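Local coordinates for protein response regulator FixJ (Bradyrhizobium japonicum, PDB 5XSO) that acts, once activated by the kinase FixL, as a transcriptional regulator that induces expression of nifA and fixK, at residues A[15-20]-A[32-37]; A[70-75]-A[98-103]; A[148-153]-A[208-213]. One frame throughout, in Å; residues are numbered along the deposited sequence.

Contact 1: A[15-20]-A[32-37]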
ATOM      1  N   GLY A  15       0.018  13.728 -12.498  1.00 26.59           N
ATOM      2  CA  GLY A  15      -0.223  13.023 -11.249  1.00 31.77           C
ATOM      3  C   GLY A  15      -1.123  13.884 -10.385  1.00 33.49           C
ATOM      4  O   GLY A  15      -1.183  15.112 -10.523  1.00 28.91           O
ATOM      5  N   HIS A  16      -1.860  13.234  -9.491  1.00 22.92           N
ATOM      6  CA  HIS A  16      -2.743  13.928  -8.564  1.00 22.77           C
ATOM      7  C   HIS A  16      -2.112  13.981  -7.178  1.00 21.48           C
ATOM      8  O   HIS A  16      -1.503  13.007  -6.731  1.00 21.42           O
ATOM      9  CB  HIS A  16      -4.117  13.275  -8.451  1.00 24.68           C
ATOM     10  CG  HIS A  16      -5.160  14.237  -7.993  1.00 30.34           C
ATOM     11  ND1 HIS A  16      -5.740  15.156  -8.844  1.00 29.80           N
ATOM     12  CD2 HIS A  16      -5.650  14.502  -6.757  1.00 28.35           C
ATOM     13  CE1 HIS A  16      -6.583  15.915  -8.159  1.00 32.12           C
ATOM     14  NE2 HIS A  16      -6.545  15.539  -6.891  1.00 27.15           N
ATOM     15  N   ILE A  17      -2.248  15.124  -6.504  1.00 20.67           N
ATOM     16  CA  ILE A  17      -1.626  15.344  -5.188  1.00 19.56           C
ATOM     17  C   ILE A  17      -2.722  15.599  -4.168  1.00 20.33           C
ATOM     18  O   ILE A  17      -3.616  16.420  -4.407  1.00 21.78           O
ATOM     19  CB  ILE A  17      -0.639  16.532  -5.196  1.00 18.14           C
ATOM     20  CG1 ILE A  17       0.310  16.514  -6.418  1.00 17.85           C
ATOM     21  CG2 ILE A  17       0.179  16.589  -3.830  1.00 17.16           C
ATOM     22  CD1 ILE A  17       1.097  15.208  -6.508  1.00 18.31           C
ATOM     23  N   TYR A  18      -2.653  14.928  -3.022  1.00 20.52           N
ATOM     24  CA  TYR A  18      -3.592  15.172  -1.937  1.00 21.49           C
ATOM     25  C   TYR A  18      -2.821  15.944  -0.873  1.00 20.25           C
ATOM     26  O   TYR A  18      -1.964  15.369  -0.186  1.00 19.71           O
ATOM     27  CB  TYR A  18      -4.169  13.864  -1.394  1.00 23.13           C
ATOM     28  CG  TYR A  18      -5.003  13.137  -2.421  1.00 24.72           C
ATOM     29  CD1 TYR A  18      -6.168  13.719  -2.924  1.00 25.95           C
ATOM     30  CD2 TYR A  18      -4.591  11.916  -2.943  1.00 25.17           C
ATOM     31  CE1 TYR A  18      -6.933  13.076  -3.884  1.00 27.63           C
ATOM     32  CE2 TYR A  18      -5.367  11.239  -3.930  1.00 26.90           C
ATOM     33  CZ  TYR A  18      -6.523  11.841  -4.395  1.00 28.08           C
ATOM     34  OH  TYR A  18      -7.287  11.240  -5.376  1.00 29.96           O
ATOM     35  N   VAL A  19      -3.127  17.231  -0.725  1.00 20.06           N
ATOM     36  CA  VAL A  19      -2.433  18.094   0.244  1.00 19.14           C
ATOM     37  C   VAL A  19      -3.206  18.100   1.557  1.00 20.41           C
ATOM     38  O   VAL A  19      -4.413  18.386   1.573  1.00 21.89           O
ATOM     39  CB  VAL A  19      -2.300  19.525  -0.298  1.00 21.09           C
ATOM     40  CG1 VAL A  19      -1.721  20.479   0.776  1.00 18.06           C
ATOM     41  CG2 VAL A  19      -1.397  19.541  -1.562  1.00 17.53           C
ATOM     42  N   ILE A  20      -2.500  17.864   2.665  1.00 20.06           N
ATOM     43  CA  ILE A  20      -3.115  17.854   3.989  1.00 21.46           C
ATOM     44  C   ILE A  20      -2.345  18.837   4.843  1.00 20.70           C
ATOM     45  O   ILE A  20      -1.179  18.581   5.196  1.00 19.66           O
ATOM     46  CB  ILE A  20      -3.114  16.466   4.640  1.00 25.95           C
ATOM     47  CG1 ILE A  20      -3.793  15.436   3.725  1.00 25.51           C
ATOM     48  CG2 ILE A  20      -3.797  16.572   5.988  1.00 24.20           C
ATOM     49  CD1 ILE A  20      -3.666  13.979   4.261  1.00 24.45           C
ATOM     50  N   PHE A  32      -0.623  26.533  -5.623  1.00 19.73           N
ATOM     51  CA  PHE A  32      -0.096  27.280  -6.761  1.00 20.48           C
ATOM     52  C   PHE A  32       1.084  26.553  -7.415  1.00 19.65           C
ATOM     53  O   PHE A  32       1.101  26.352  -8.648  1.00 20.14           O
ATOM     54  CB  PHE A  32       0.290  28.696  -6.333  1.00 24.16           C
ATOM     55  CG  PHE A  32       0.493  29.621  -7.499  1.00 25.48           C
ATOM     56  CD1 PHE A  32       1.785  29.865  -7.984  1.00 24.80           C
ATOM     57  CD2 PHE A  32      -0.621  30.189  -8.159  1.00 24.31           C
ATOM     58  CE1 PHE A  32       1.962  30.739  -9.119  1.00 31.07           C
ATOM     59  CE2 PHE A  32      -0.457  31.050  -9.316  1.00 25.91           C
ATOM     60  CZ  PHE A  32       0.841  31.314  -9.764  1.00 32.95           C
ATOM     61  N   LEU A  33       2.089  26.178  -6.628  1.00 18.69           N
ATOM     62  CA  LEU A  33       3.290  25.594  -7.223  1.00 18.32           C
ATOM     63  C   LEU A  33       3.035  24.228  -7.870  1.00 17.78           C
ATOM     64  O   LEU A  33       3.754  23.840  -8.797  1.00 18.02           O
ATOM     65  CB  LEU A  33       4.403  25.459  -6.161  1.00 17.69           C
ATOM     66  CG  LEU A  33       4.389  24.314  -5.144  1.00 16.55           C
ATOM     67  CD1 LEU A  33       5.030  22.988  -5.663  1.00 16.76           C
ATOM     68  CD2 LEU A  33       5.145  24.733  -3.798  1.00 16.41           C
ATOM     69  N   LEU A  34       2.118  23.423  -7.329  1.00 17.23           N
ATOM     70  CA  LEU A  34       1.881  22.126  -7.949  1.00 17.15           C
ATOM     71  C   LEU A  34       1.180  22.307  -9.299  1.00 18.36           C
ATOM     72  O   LEU A  34       1.439  21.561 -10.257  1.00 18.83           O
ATOM     73  CB  LEU A  34       1.041  21.276  -7.000  1.00 16.92           C
ATOM     74  CG  LEU A  34       1.808  20.916  -5.692  1.00 15.93           C
ATOM     75  CD1 LEU A  34       0.805  20.270  -4.702  1.00 16.14           C
ATOM     76  CD2 LEU A  34       2.932  19.978  -6.012  1.00 15.59           C
ATOM     77  N   ASP A  35       0.283  23.288  -9.376  1.00 19.10           N
ATOM     78  CA  ASP A  35      -0.379  23.550 -10.651  1.00 20.49           C
ATOM     79  C   ASP A  35       0.635  23.978 -11.701  1.00 20.98           C
ATOM     80  O   ASP A  35       0.563  23.540 -12.859  1.00 21.96           O
ATOM     81  CB  ASP A  35      -1.442  24.627 -10.500  1.00 21.45           C
ATOM     82  CG  ASP A  35      -2.195  24.841 -11.821  1.00 23.16           C
ATOM     83  OD1 ASP A  35      -2.837  23.898 -12.299  1.00 23.74           O
ATOM     84  OD2 ASP A  35      -2.021  25.914 -12.398  1.00 24.04           O
ATOM     85  N   SER A  36       1.585  24.852 -11.315  1.00 20.64           N
ATOM     86  CA  SER A  36       2.606  25.288 -12.268  1.00 21.50           C
ATOM     87  C   SER A  36       3.434  24.127 -12.780  1.00 21.29           C
ATOM     88  O   SER A  36       3.921  24.172 -13.916  1.00 23.65           O
ATOM     89  CB  SER A  36       3.537  26.359 -11.692  1.00 24.22           C
ATOM     90  OG  SER A  36       2.800  27.420 -11.094  1.00 33.31           O
ATOM     91  N   ALA A  37       3.613  23.103 -11.967  1.00 20.08           N
ATOM     92  CA  ALA A  37       4.339  21.938 -12.415  1.00 22.38           C
ATOM     93  C   ALA A  37       3.465  20.960 -13.199  1.00 25.30           C
ATOM     94  O   ALA A  37       3.981  19.949 -13.686  1.00 24.86           O
ATOM     95  CB  ALA A  37       4.989  21.254 -11.203  1.00 20.76           C
TER

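Contact 2: A[70-75]-A[98-103]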
ATOM      1  N   GLY A  70      -4.950  15.943  15.017  1.00 55.25           N
ATOM      2  CA  GLY A  70      -5.813  14.794  14.827  1.00 60.66           C
ATOM      3  C   GLY A  70      -5.326  13.755  13.837  1.00 61.13           C
ATOM      4  O   GLY A  70      -5.986  12.722  13.667  1.00 66.09           O
ATOM      5  N   LEU A  71      -4.202  13.990  13.173  1.00 56.03           N
ATOM      6  CA  LEU A  71      -3.594  12.981  12.317  1.00 57.19           C
ATOM      7  C   LEU A  71      -2.151  13.380  12.091  1.00 53.78           C
ATOM      8  O   LEU A  71      -1.772  13.740  10.974  1.00 53.19           O
ATOM      9  CB  LEU A  71      -4.313  12.835  10.969  1.00 55.52           C
ATOM     10  N   ASP A  72      -1.346  13.341  13.143  1.00 48.76           N
ATOM     11  CA  ASP A  72       0.064  13.642  12.968  1.00 49.99           C
ATOM     12  C   ASP A  72       0.669  12.648  11.976  1.00 51.34           C
ATOM     13  O   ASP A  72      -0.018  11.747  11.476  1.00 46.75           O
ATOM     14  CB  ASP A  72       0.771  13.636  14.326  1.00 44.14           C
ATOM     15  CG  ASP A  72       1.004  12.245  14.879  1.00 47.48           C
ATOM     16  OD1 ASP A  72       0.578  11.249  14.261  1.00 49.02           O
ATOM     17  OD2 ASP A  72       1.644  12.146  15.957  1.00 48.51           O
ATOM     18  N   GLY A  73       1.953  12.772  11.695  1.00 42.76           N
ATOM     19  CA  GLY A  73       2.546  11.895  10.701  1.00 41.71           C
ATOM     20  C   GLY A  73       2.395  10.425  11.035  1.00 38.68           C
ATOM     21  O   GLY A  73       2.141   9.604  10.144  1.00 33.98           O
ATOM     22  N   ILE A  74       2.573  10.066  12.315  1.00 31.80           N
ATOM     23  CA  ILE A  74       2.444   8.673  12.728  1.00 34.44           C
ATOM     24  C   ILE A  74       1.014   8.187  12.533  1.00 33.60           C
ATOM     25  O   ILE A  74       0.781   7.084  12.023  1.00 33.52           O
ATOM     26  CB  ILE A  74       2.887   8.498  14.190  1.00 36.41           C
ATOM     27  CG1 ILE A  74       4.400   8.641  14.310  1.00 46.62           C
ATOM     28  CG2 ILE A  74       2.421   7.134  14.740  1.00 46.15           C
ATOM     29  CD1 ILE A  74       4.866   8.601  15.758  1.00 56.28           C
ATOM     30  N   GLU A  75       0.039   8.979  12.983  1.00 33.24           N
ATOM     31  CA  GLU A  75      -1.345   8.510  12.952  1.00 39.84           C
ATOM     32  C   GLU A  75      -1.826   8.365  11.515  1.00 43.23           C
ATOM     33  O   GLU A  75      -2.471   7.361  11.161  1.00 38.45           O
ATOM     34  CB  GLU A  75      -2.242   9.470  13.740  1.00 44.85           C
ATOM     35  CG  GLU A  75      -3.703   8.970  13.985  1.00 60.27           C
ATOM     36  CD  GLU A  75      -3.804   7.612  14.715  1.00 74.30           C
ATOM     37  OE1 GLU A  75      -3.850   7.596  15.973  1.00 79.36           O
ATOM     38  OE2 GLU A  75      -3.863   6.561  14.030  1.00 81.59           O
ATOM     39  N   VAL A  98      11.476  16.795  12.851  1.00 22.68           N
ATOM     40  CA  VAL A  98      12.138  15.804  12.010  1.00 22.62           C
ATOM     41  C   VAL A  98      12.060  14.408  12.645  1.00 23.85           C
ATOM     42  O   VAL A  98      11.842  13.410  11.936  1.00 23.71           O
ATOM     43  CB  VAL A  98      13.573  16.282  11.712  1.00 23.02           C
ATOM     44  CG1 VAL A  98      14.437  15.205  11.193  1.00 23.58           C
ATOM     45  CG2 VAL A  98      13.427  17.388  10.617  1.00 21.74           C
ATOM     46  N   PRO A  99      12.225  14.275  13.959  1.00 25.32           N
ATOM     47  CA  PRO A  99      12.129  12.916  14.534  1.00 26.80           C
ATOM     48  C   PRO A  99      10.759  12.290  14.378  1.00 26.56           C
ATOM     49  O   PRO A  99      10.663  11.063  14.271  1.00 27.52           O
ATOM     50  CB  PRO A  99      12.483  13.126  16.009  1.00 28.52           C
ATOM     51  CG  PRO A  99      13.402  14.399  16.009  1.00 28.16           C
ATOM     52  CD  PRO A  99      12.703  15.265  14.949  1.00 26.10           C
ATOM     53  N   LEU A 100       9.697  13.090  14.416  1.00 25.61           N
ATOM     54  CA  LEU A 100       8.361  12.561  14.139  1.00 25.39           C
ATOM     55  C   LEU A 100       8.250  12.126  12.683  1.00 24.19           C
ATOM     56  O   LEU A 100       7.714  11.046  12.374  1.00 24.85           O
ATOM     57  CB  LEU A 100       7.341  13.636  14.478  1.00 27.88           C
ATOM     58  CG  LEU A 100       5.846  13.327  14.449  1.00 47.84           C
ATOM     59  CD1 LEU A 100       5.553  12.025  15.165  1.00 58.90           C
ATOM     60  CD2 LEU A 100       5.149  14.494  15.129  1.00 52.60           C
ATOM     61  N   ALA A 101       8.763  12.962  11.767  1.00 22.70           N
ATOM     62  CA  ALA A 101       8.884  12.555  10.378  1.00 21.81           C
ATOM     63  C   ALA A 101       9.643  11.247  10.239  1.00 23.06           C
ATOM     64  O   ALA A 101       9.316  10.419   9.372  1.00 23.04           O
ATOM     65  CB  ALA A 101       9.590  13.653   9.577  1.00 20.60           C
ATOM     66  N   VAL A 102      10.687  11.056  11.063  1.00 24.30           N
ATOM     67  CA  VAL A 102      11.428   9.806  11.001  1.00 25.73           C
ATOM     68  C   VAL A 102      10.510   8.628  11.344  1.00 27.03           C
ATOM     69  O   VAL A 102      10.536   7.584  10.685  1.00 27.67           O
ATOM     70  CB  VAL A 102      12.646   9.861  11.946  1.00 27.05           C
ATOM     71  CG1 VAL A 102      13.263   8.503  12.022  1.00 28.83           C
ATOM     72  CG2 VAL A 102      13.691  10.860  11.412  1.00 29.79           C
ATOM     73  N   GLU A 103       9.699   8.776  12.385  1.00 27.70           N
ATOM     74  CA  GLU A 103       8.791   7.690  12.754  1.00 29.32           C
ATOM     75  C   GLU A 103       7.839   7.377  11.602  1.00 28.49           C
ATOM     76  O   GLU A 103       7.556   6.206  11.308  1.00 29.85           O
ATOM     77  CB  GLU A 103       7.993   8.078  13.998  1.00 30.19           C
ATOM     78  CG  GLU A 103       8.605   7.769  15.322  1.00 58.29           C
ATOM     79  CD  GLU A 103       8.914   6.283  15.497  1.00 58.41           C
ATOM     80  OE1 GLU A 103       7.966   5.471  15.604  1.00 59.98           O
ATOM     81  OE2 GLU A 103      10.114   5.945  15.528  1.00 57.86           O
TER

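Contact 3: A[148-153]-A[208-213]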
ATOM      1  N   ALA A 148      -8.439 -12.581  -2.199  1.00 30.10           N
ATOM      2  CA  ALA A 148      -9.755 -13.156  -2.005  1.00 30.52           C
ATOM      3  C   ALA A 148      -9.721 -14.657  -2.274  1.00 27.61           C
ATOM      4  O   ALA A 148     -10.362 -15.436  -1.552  1.00 27.24           O
ATOM      5  CB  ALA A 148     -10.772 -12.485  -2.915  1.00 31.44           C
ATOM      6  N   ARG A 149      -9.008 -15.066  -3.332  1.00 26.35           N
ATOM      7  CA  ARG A 149      -8.883 -16.487  -3.645  1.00 24.53           C
ATOM      8  C   ARG A 149      -8.236 -17.222  -2.483  1.00 23.66           C
ATOM      9  O   ARG A 149      -8.714 -18.279  -2.061  1.00 22.66           O
ATOM     10  CB  ARG A 149      -8.065 -16.677  -4.925  1.00 24.34           C
ATOM     11  CG  ARG A 149      -8.817 -16.279  -6.190  1.00 25.56           C
ATOM     12  CD  ARG A 149      -7.942 -16.539  -7.434  1.00 26.21           C
ATOM     13  NE  ARG A 149      -7.946 -15.394  -8.332  1.00 28.81           N
ATOM     14  CZ  ARG A 149      -7.117 -15.224  -9.367  1.00 38.62           C
ATOM     15  NH1 ARG A 149      -6.211 -16.160  -9.675  1.00 29.45           N
ATOM     16  NH2 ARG A 149      -7.200 -14.117 -10.113  1.00 34.25           N
ATOM     17  N   VAL A 150      -7.148 -16.658  -1.946  1.00 24.31           N
ATOM     18  CA  VAL A 150      -6.459 -17.303  -0.820  1.00 23.96           C
ATOM     19  C   VAL A 150      -7.390 -17.407   0.379  1.00 24.57           C
ATOM     20  O   VAL A 150      -7.410 -18.430   1.074  1.00 23.75           O
ATOM     21  CB  VAL A 150      -5.180 -16.522  -0.459  1.00 25.52           C
ATOM     22  CG1 VAL A 150      -4.563 -17.088   0.844  1.00 36.60           C
ATOM     23  CG2 VAL A 150      -4.171 -16.555  -1.640  1.00 25.58           C
ATOM     24  N   ALA A 151      -8.158 -16.345   0.643  1.00 26.43           N
ATOM     25  CA  ALA A 151      -9.094 -16.369   1.756  1.00 27.90           C
ATOM     26  C   ALA A 151     -10.203 -17.380   1.541  1.00 26.75           C
ATOM     27  O   ALA A 151     -10.793 -17.839   2.526  1.00 27.55           O
ATOM     28  CB  ALA A 151      -9.698 -14.969   1.994  1.00 30.88           C
ATOM     29  N   SER A 152     -10.470 -17.782   0.288  1.00 25.18           N
ATOM     30  CA  SER A 152     -11.510 -18.764   0.047  1.00 24.31           C
ATOM     31  C   SER A 152     -11.050 -20.194   0.342  1.00 22.96           C
ATOM     32  O   SER A 152     -11.900 -21.085   0.450  1.00 21.80           O
ATOM     33  CB  SER A 152     -12.025 -18.699  -1.391  1.00 23.97           C
ATOM     34  OG  SER A 152     -11.129 -19.276  -2.342  1.00 22.40           O
ATOM     35  N   LEU A 153      -9.745 -20.436   0.458  1.00 17.15           N
ATOM     36  CA  LEU A 153      -9.271 -21.774   0.820  1.00 15.36           C
ATOM     37  C   LEU A 153      -9.728 -22.153   2.229  1.00 16.03           C
ATOM     38  O   LEU A 153      -9.776 -21.326   3.117  1.00 17.83           O
ATOM     39  CB  LEU A 153      -7.749 -21.827   0.791  1.00 14.82           C
ATOM     40  CG  LEU A 153      -7.131 -21.347  -0.520  1.00 14.59           C
ATOM     41  CD1 LEU A 153      -5.601 -21.424  -0.365  1.00 16.04           C
ATOM     42  CD2 LEU A 153      -7.612 -22.309  -1.610  1.00 13.61           C
ATOM     43  N   MET A 208       3.299 -15.266  -4.730  1.00 39.84           N
ATOM     44  CA  MET A 208       4.082 -14.033  -4.826  0.50 38.97           C
ATOM     45  C   MET A 208       3.164 -12.821  -4.729  1.00 51.16           C
ATOM     46  O   MET A 208       3.241 -12.045  -3.770  1.00 66.63           O
ATOM     47  CB  MET A 208       4.888 -13.993  -6.133  0.50 39.11           C
ATOM     48  CG  MET A 208       6.159 -14.858  -6.165  0.50 36.56           C
ATOM     49  SD  MET A 208       6.773 -15.291  -7.817  0.50 33.34           S
ATOM     50  CE  MET A 208       7.827 -16.574  -7.343  0.50 31.86           C
ATOM     51  N   ARG A 209       2.277 -12.661  -5.715  1.00 50.94           N
ATOM     52  CA  ARG A 209       1.438 -11.471  -5.800  1.00 54.37           C
ATOM     53  C   ARG A 209       0.587 -11.246  -4.564  1.00 56.88           C
ATOM     54  O   ARG A 209       0.126 -10.121  -4.350  1.00 64.79           O
ATOM     55  CB  ARG A 209       0.552 -11.547  -7.037  1.00 53.21           C
ATOM     56  CG  ARG A 209       1.321 -11.393  -8.323  1.00 55.94           C
ATOM     57  CD  ARG A 209       0.669 -12.138  -9.482  1.00 62.72           C
ATOM     58  NE  ARG A 209       0.034 -11.227 -10.435  1.00 72.78           N
ATOM     59  CZ  ARG A 209      -0.730 -11.623 -11.453  1.00 67.40           C
ATOM     60  NH1 ARG A 209      -0.965 -12.920 -11.652  1.00 55.13           N
ATOM     61  NH2 ARG A 209      -1.267 -10.716 -12.266  1.00 66.59           N
ATOM     62  N   ALA A 210       0.349 -12.278  -3.760  1.00 48.09           N
ATOM     63  CA  ALA A 210      -0.299 -12.120  -2.471  1.00 47.89           C
ATOM     64  C   ALA A 210       0.713 -11.952  -1.344  1.00 52.91           C
ATOM     65  O   ALA A 210       0.332 -12.012  -0.170  1.00 49.49           O
ATOM     66  CB  ALA A 210      -1.214 -13.310  -2.180  1.00 43.82           C
ATOM     67  N   GLY A 211       1.993 -11.788  -1.690  1.00 55.11           N
ATOM     68  CA  GLY A 211       3.056 -11.596  -0.719  1.00 63.71           C
ATOM     69  C   GLY A 211       3.185 -12.701   0.297  1.00 56.43           C
ATOM     70  O   GLY A 211       3.646 -12.453   1.414  1.00 56.09           O
ATOM     71  N   MET A 212       2.794 -13.919  -0.050  1.00 46.78           N
ATOM     72  CA  MET A 212       2.809 -14.997   0.933  1.00 47.66           C
ATOM     73  C   MET A 212       4.195 -15.567   1.163  1.00 49.00           C
ATOM     74  O   MET A 212       4.341 -16.476   1.987  1.00 50.20           O
ATOM     75  CB  MET A 212       1.860 -16.121   0.517  1.00 52.38           C
ATOM     76  CG  MET A 212       0.418 -15.768   0.727  1.00 63.01           C
ATOM     77  SD  MET A 212      -0.726 -16.895  -0.080  1.00 55.04           S
ATOM     78  CE  MET A 212      -0.516 -18.443   0.752  1.00 46.20           C
ATOM     79  N   LEU A 213       5.204 -15.069   0.463  1.00 56.07           N
ATOM     80  CA  LEU A 213       6.561 -15.534   0.686  1.00 61.04           C
ATOM     81  C   LEU A 213       7.401 -14.436   1.326  1.00 62.50           C
ATOM     82  O   LEU A 213       8.273 -13.873   0.661  1.00 68.58           O
ATOM     83  CB  LEU A 213       7.202 -15.983  -0.625  1.00 64.02           C
ATOM     84  CG  LEU A 213       6.407 -16.962  -1.482  1.00 63.31           C
ATOM     85  CD1 LEU A 213       7.290 -17.470  -2.596  1.00 69.21           C
ATOM     86  CD2 LEU A 213       5.857 -18.119  -0.649  1.00 55.81           C
TER

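Contact 1: A[15-20]-A[32-37]
The first beta-alpha-beta unit of the receiver domain is packed together here: I17 and V19 of strand 16-20 meet L34 of helix 24-36, the helix that leads on to the parallel strand 40-44. One branch of L34 does all the touching from the helix side. Its CD1 comes 3.8 Å from CG2 of I17 and 3.9 Å from CG2 of V19, so that a single methyl bridges two residues of the strand that point to the same side of the sheet. I17 lies at about a right angle to the leucine, and it offers more than its branch methyl, since its CB also lies 4.0 Å from CD1 of L34. With CG anti to the carbonyl carbon (chi1 -66°) and the chain extended beyond it (chi2 170°), L34 carries CD1 out from the helix to the strand.

This is the hydrophobic layer of the CheY-like fold, in which helices pack against a parallel sheet of strand order 2-1-3-4-5. L34 also touches V41 of strand 40-44, so the same helix residue packs on both strands of the unit; V19 meets V41 within the sheet. I126 of helix 119-138 rests on I17 and L34. All three residues are buried, and they meet by apolar van der Waals packing with no hydrogen bond between the segments. The side chain of V19 lies about 4 Å from that of D21, which probably binds magnesium.

Contact 2: A[70-75]-A[98-103]
I74, in the first turn of helix 73-82, reaches across to L100 and E103 of helix 98-106. Its CB leaves the backbone alongside the neighbouring helix; CG1, anti to the carbonyl carbon (chi1 -71°), lies 3.7 Å from both CD1 of L100 and CB of E103. An extended chi2 of 175° then sets CD1 against the same two residues, 3.5 Å from CD1 of L100 and 3.6 Å from CB of E103. The isoleucine tip thus lies against two side chains about one helical turn apart.

D72 is the N-cap of helix 73-82. Its OD1 accepts from E75 N at 2.7 Å, a nearly straight bond of 167°, while OD2 lies 4.0 Å from CD1 of L100. Replacing D72 with an alanine removes the carboxylate, which would probably leave E75 N without its capping acceptor and L100 CD1 without its neighbour OD2.

L100 also touches R67, a probable magnesium-site residue, consistent with a place near the probable magnesium and phosphorylation site of a receiver domain. No hydrogen bond joins the two segments: OD1 of D72 caps its own helix, and between these segments the packing is mainly aliphatic, which imposes little directional constraint.

Contact 3: A[148-153]-A[208-213]
V150, near the end of helix 140-152, faces the turn that closes helix 200-209, with its CA 8.2 Å from that of A210. The turn is a Schellman motif: G211, with positive phi, is its C-prime residue, and M212 N bonds back to A207 O across it. The reversal brings M212 round to face V150.

The methionine makes the closer approach. Its SD lies 3.8 Å from CG2 of V150 and 4.0 Å from CG1, so the sulfur meets both methyls of the valine. The two side chains run past each other in opposite directions. M212 is extended as far as the sulfur (chi2 167°) and bends there (chi3 66°), so that SD makes the closest approach and CE stays near CG1 of V150, at 4.3 Å. A210 adds a looser touch, its CB 4.4 Å from CG2 of V150.

Within the last turn of helix 140-152, away from the M212 contact, OG of S152 donates to R149 O at 2.6 Å. That carbonyl oxygen also accepts from S152 N, so it is gripped twice by the same residue. The R149 guanidinium is engaged outside the pair, in a salt bridge with D145 and a hydrogen bond to M195 O.

Helix 155-166 flanks the contact, where R158 touches both V150 and M212, and M161 touches M212. V150 also meets M195 of helix 184-195, the helix that carries part of the helix-turn-helix motif. The contact thus packs the end of helix 140-152 and the turn after helix 200-209 against helices 155-166 and 184-195.

Along the chain the three contacts follow in series, each closing before the next opens. Contacts 1 and 2 both belong to the receiver domain and its five-stranded parallel sheet; their centres are about 21 Å apart and their nearest atoms about 6 Å, without touching. Contact 1 joins strand 16-20 to helix 24-36, and contact 2 joins helices 73-82 and 98-106. Contact 3 lies in the all-helical, LuxR-type DNA-binding part, on the other side of the chain's centre, with its centre about 36 Å and about 31 Å from those of contacts 1 and 2. The separation is consistent with the two-part build of this unphosphorylated monomer: none of the three joins receiver domain to DNA-binding part.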